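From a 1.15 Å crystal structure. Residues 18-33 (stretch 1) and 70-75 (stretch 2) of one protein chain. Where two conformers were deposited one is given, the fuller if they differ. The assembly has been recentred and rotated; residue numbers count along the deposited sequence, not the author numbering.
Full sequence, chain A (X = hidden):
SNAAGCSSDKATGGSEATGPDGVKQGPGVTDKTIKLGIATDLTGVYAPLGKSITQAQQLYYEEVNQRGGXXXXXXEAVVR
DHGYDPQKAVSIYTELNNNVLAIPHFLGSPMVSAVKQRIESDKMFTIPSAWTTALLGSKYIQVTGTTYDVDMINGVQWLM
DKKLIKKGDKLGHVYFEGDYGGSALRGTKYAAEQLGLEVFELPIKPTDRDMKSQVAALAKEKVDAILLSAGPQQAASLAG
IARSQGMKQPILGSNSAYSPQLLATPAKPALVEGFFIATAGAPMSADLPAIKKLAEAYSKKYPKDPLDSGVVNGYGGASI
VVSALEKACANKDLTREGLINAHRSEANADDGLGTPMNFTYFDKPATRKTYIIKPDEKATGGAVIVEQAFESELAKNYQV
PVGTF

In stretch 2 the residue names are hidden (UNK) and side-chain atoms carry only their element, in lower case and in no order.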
# COMPACT_ATOMS: atom_id res chain seq x y z
N THR A 18 17.68 24.99 -17.68
CA THR A 18 18.73 24.01 -17.96
C THR A 18 19.88 24.30 -17.03
O THR A 18 20.33 25.42 -16.90
CB THR A 18 19.24 24.05 -19.39
OG1 THR A 18 18.13 24.04 -20.29
CG2 THR A 18 20.16 22.88 -19.70
N GLY A 19 20.32 23.26 -16.36
CA GLY A 19 21.41 23.41 -15.44
C GLY A 19 22.72 23.49 -16.16
O GLY A 19 22.86 23.26 -17.34
N PRO A 20 23.77 23.78 -15.38
CA PRO A 20 25.08 23.94 -16.01
C PRO A 20 25.71 22.66 -16.51
O PRO A 20 26.71 22.72 -17.21
CB PRO A 20 25.95 24.53 -14.90
CG PRO A 20 25.28 24.25 -13.64
CD PRO A 20 23.79 24.16 -13.97
N ASP A 21 25.13 21.52 -16.14
CA ASP A 21 25.51 20.25 -16.68
C ASP A 21 24.70 19.89 -17.94
O ASP A 21 24.81 18.77 -18.42
CB ASP A 21 25.40 19.15 -15.61
CG ASP A 21 24.01 19.01 -15.06
OD1 ASP A 21 23.08 19.81 -15.38
OD2 ASP A 21 23.86 18.06 -14.25
N GLY A 22 23.89 20.83 -18.45
CA GLY A 22 23.03 20.57 -19.62
C GLY A 22 21.74 19.78 -19.35
O GLY A 22 21.02 19.43 -20.30
N VAL A 23 21.42 19.56 -18.10
CA VAL A 23 20.24 18.80 -17.74
C VAL A 23 19.06 19.75 -17.60
O VAL A 23 19.10 20.73 -16.88
CB VAL A 23 20.48 17.99 -16.44
CG1 VAL A 23 19.19 17.35 -15.97
CG2 VAL A 23 21.62 17.00 -16.63
N LYS A 24 17.98 19.43 -18.31
CA LYS A 24 16.75 20.20 -18.19
C LYS A 24 16.14 20.02 -16.80
O LYS A 24 16.13 18.93 -16.26
CB LYS A 24 15.74 19.78 -19.27
CG LYS A 24 16.15 20.09 -20.70
CD LYS A 24 15.20 19.42 -21.69
CE LYS A 24 15.62 19.59 -23.13
NZ LYS A 24 15.00 18.50 -23.93
N GLN A 25 15.68 21.13 -16.23
CA GLN A 25 15.22 21.15 -14.85
C GLN A 25 13.74 21.54 -14.78
O GLN A 25 13.39 22.67 -15.02
CB GLN A 25 16.08 22.12 -14.03
CG GLN A 25 17.57 21.77 -14.05
CD GLN A 25 18.50 22.73 -13.30
OE1 GLN A 25 19.61 22.32 -12.98
NE2 GLN A 25 18.12 23.94 -13.08
N GLY A 26 12.90 20.61 -14.33
CA GLY A 26 11.49 20.90 -14.13
C GLY A 26 11.24 21.50 -12.78
O GLY A 26 12.17 21.88 -12.04
N PRO A 27 9.96 21.62 -12.41
CA PRO A 27 9.62 22.11 -11.06
C PRO A 27 10.31 21.31 -9.97
O PRO A 27 10.42 20.10 -10.05
CB PRO A 27 8.09 21.98 -11.02
CG PRO A 27 7.67 21.85 -12.42
CD PRO A 27 8.78 21.23 -13.19
N GLY A 28 10.78 22.00 -8.94
CA GLY A 28 11.46 21.34 -7.87
C GLY A 28 12.91 20.95 -8.14
O GLY A 28 13.56 20.42 -7.26
N VAL A 29 13.43 21.26 -9.32
CA VAL A 29 14.78 20.88 -9.67
C VAL A 29 15.61 22.12 -9.86
O VAL A 29 15.23 23.02 -10.59
CB VAL A 29 14.83 20.07 -10.97
CG1 VAL A 29 16.25 19.60 -11.24
CG2 VAL A 29 13.93 18.86 -10.85
N THR A 30 16.72 22.19 -9.14
CA THR A 30 17.70 23.27 -9.32
C THR A 30 19.00 22.67 -9.73
O THR A 30 19.14 21.47 -9.90
CB THR A 30 17.86 24.07 -8.02
OG1 THR A 30 18.40 23.21 -7.03
CG2 THR A 30 16.54 24.66 -7.59
N ASP A 31 20.03 23.52 -9.82
CA ASP A 31 21.37 23.05 -10.19
C ASP A 31 22.01 22.10 -9.15
O ASP A 31 22.91 21.34 -9.51
CB ASP A 31 22.30 24.23 -10.57
CG ASP A 31 22.41 25.30 -9.49
OD1 ASP A 31 21.98 25.08 -8.35
OD2 ASP A 31 23.00 26.38 -9.79
N LYS A 32 21.51 22.09 -7.93
CA LYS A 32 22.11 21.26 -6.86
C LYS A 32 21.15 20.34 -6.13
O LYS A 32 21.58 19.52 -5.33
CB LYS A 32 22.83 22.13 -5.82
CG LYS A 32 24.08 22.81 -6.35
CD LYS A 32 24.69 23.73 -5.30
CE LYS A 32 24.14 25.15 -5.35
NZ LYS A 32 22.91 25.38 -4.54
N THR A 33 19.83 20.44 -6.44
CA THR A 33 18.79 19.77 -5.64
C THR A 33 17.63 19.29 -6.49
O THR A 33 17.28 19.91 -7.46
CB THR A 33 18.17 20.69 -4.57
OG1 THR A 33 17.49 21.79 -5.16
CG2 THR A 33 19.23 21.23 -3.67
N UNK A 70 21.74 12.31 -7.37
CA UNK A 70 21.35 11.94 -8.76
C UNK A 70 21.75 13.08 -9.68
O UNK A 70 21.37 14.23 -9.42
c UNK A 70 19.42 10.54 -8.04
c UNK A 70 19.84 11.68 -8.95
c UNK A 70 19.54 11.35 -10.39
N UNK A 71 22.55 12.80 -10.70
CA UNK A 71 22.90 13.88 -11.64
C UNK A 71 23.63 14.99 -10.83
O UNK A 71 23.48 16.17 -11.14
s UNK A 71 21.73 14.05 -14.22
c UNK A 71 21.59 14.33 -12.43
N UNK A 72 24.38 14.62 -9.77
CA UNK A 72 25.05 15.57 -8.90
C UNK A 72 24.16 16.45 -8.03
O UNK A 72 24.61 17.46 -7.42
N UNK A 73 22.89 16.07 -7.92
CA UNK A 73 21.92 16.81 -7.18
C UNK A 73 21.44 16.00 -5.97
O UNK A 73 21.23 14.79 -6.03
c UNK A 73 21.09 18.13 -9.19
n UNK A 73 20.23 19.20 -11.26
c UNK A 73 21.05 19.03 -12.29
n UNK A 73 21.17 19.99 -13.18
c UNK A 73 20.73 17.13 -8.09
c UNK A 73 19.98 18.22 -10.23
n UNK A 73 21.69 17.91 -12.48
N UNK A 74 21.30 16.71 -4.86
CA UNK A 74 20.83 16.11 -3.62
C UNK A 74 19.31 15.99 -3.64
O UNK A 74 18.65 16.92 -4.00
c UNK A 74 21.26 16.95 -2.39
c UNK A 74 22.70 17.22 -2.38
o UNK A 74 20.59 18.22 -2.38
N UNK A 75 18.82 14.87 -3.16
CA UNK A 75 17.37 14.67 -3.05
C UNK A 75 16.90 15.22 -1.70
O UNK A 75 17.47 14.88 -0.66
c UNK A 75 17.37 12.67 -4.57
c UNK A 75 17.01 13.18 -3.17
c UNK A 75 17.17 11.19 -4.76
c UNK A 75 15.53 12.96 -2.87

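Position 70 carries three side-chain carbons. One, bonded to CA, holds the other two, so the side chain forks at CB. None of them touches stretch 1. This is V70. Its backbone opens a type I' turn that ends at position 73.

Position 71 has one carbon followed by one sulfur. The sulfur lies 3.8 Å from CG2 of V23, an apolar contact. A single carbon ending in sulfur identifies C71. C71 is bonded covalently to a group elsewhere in the structure, and its chi1 of -118° lies between the usual wells.

Position 72 has no side-chain atoms, so it is G72. Its phi of 68° is positive, which favours glycine, and it sits within the turn. Its contact with stretch 1 is slight.

Position 73 has three carbons in a row, a nitrogen, then a carbon carrying two more nitrogens. Its side-chain nitrogens lie beside the carboxylate of D21, OE1 of Q25 and the backbone O of T30. Such a planar group of three nitrogens is a guanidinium, so this is R73. NH1 donates to OD2 of D21 at 2.8 Å, and NH2 donates to OD1 of D21 at 2.9 Å, making a two-pronged salt bridge. NH2 also donates to OE1 of Q25 at 2.8 Å, and NE donates to the backbone O of T30 at 2.9 Å. These acceptors lie near the guanidinium plane, where its N-H bonds point. CG1 of V23 covers one face and O of D31 the opposite one. G19 also lies at the edge; a CB there would fall 2.6 Å from NH2 of R73.

Position 74 has one carbon carrying one oxygen and one carbon. The oxygen lies 3.5 Å from CG2 of T33. This is T74. Its backbone N donates to O of K32 at 2.9 Å, and its OG1 makes a weak hydrogen bond to the same O at 3.4 Å.

Position 75 has four carbons, forked at the first, with one arm two carbons long. It makes no contact with stretch 1, and its CA-to-CB bond points away from it. This is I75.

The contact combines a short parallel pairing with one deeply engaged side chain. T33 and T74 form the bridge, with their side chains on the same face of the sheet. R73 has the largest area covered by stretch 1 and ties together D21, Q25 and T30. D21 is itself steadied by V23, whose N donates to OD1 of D21 at 3.2 Å.

Stretch 2, residues 70-75: VCGRTI
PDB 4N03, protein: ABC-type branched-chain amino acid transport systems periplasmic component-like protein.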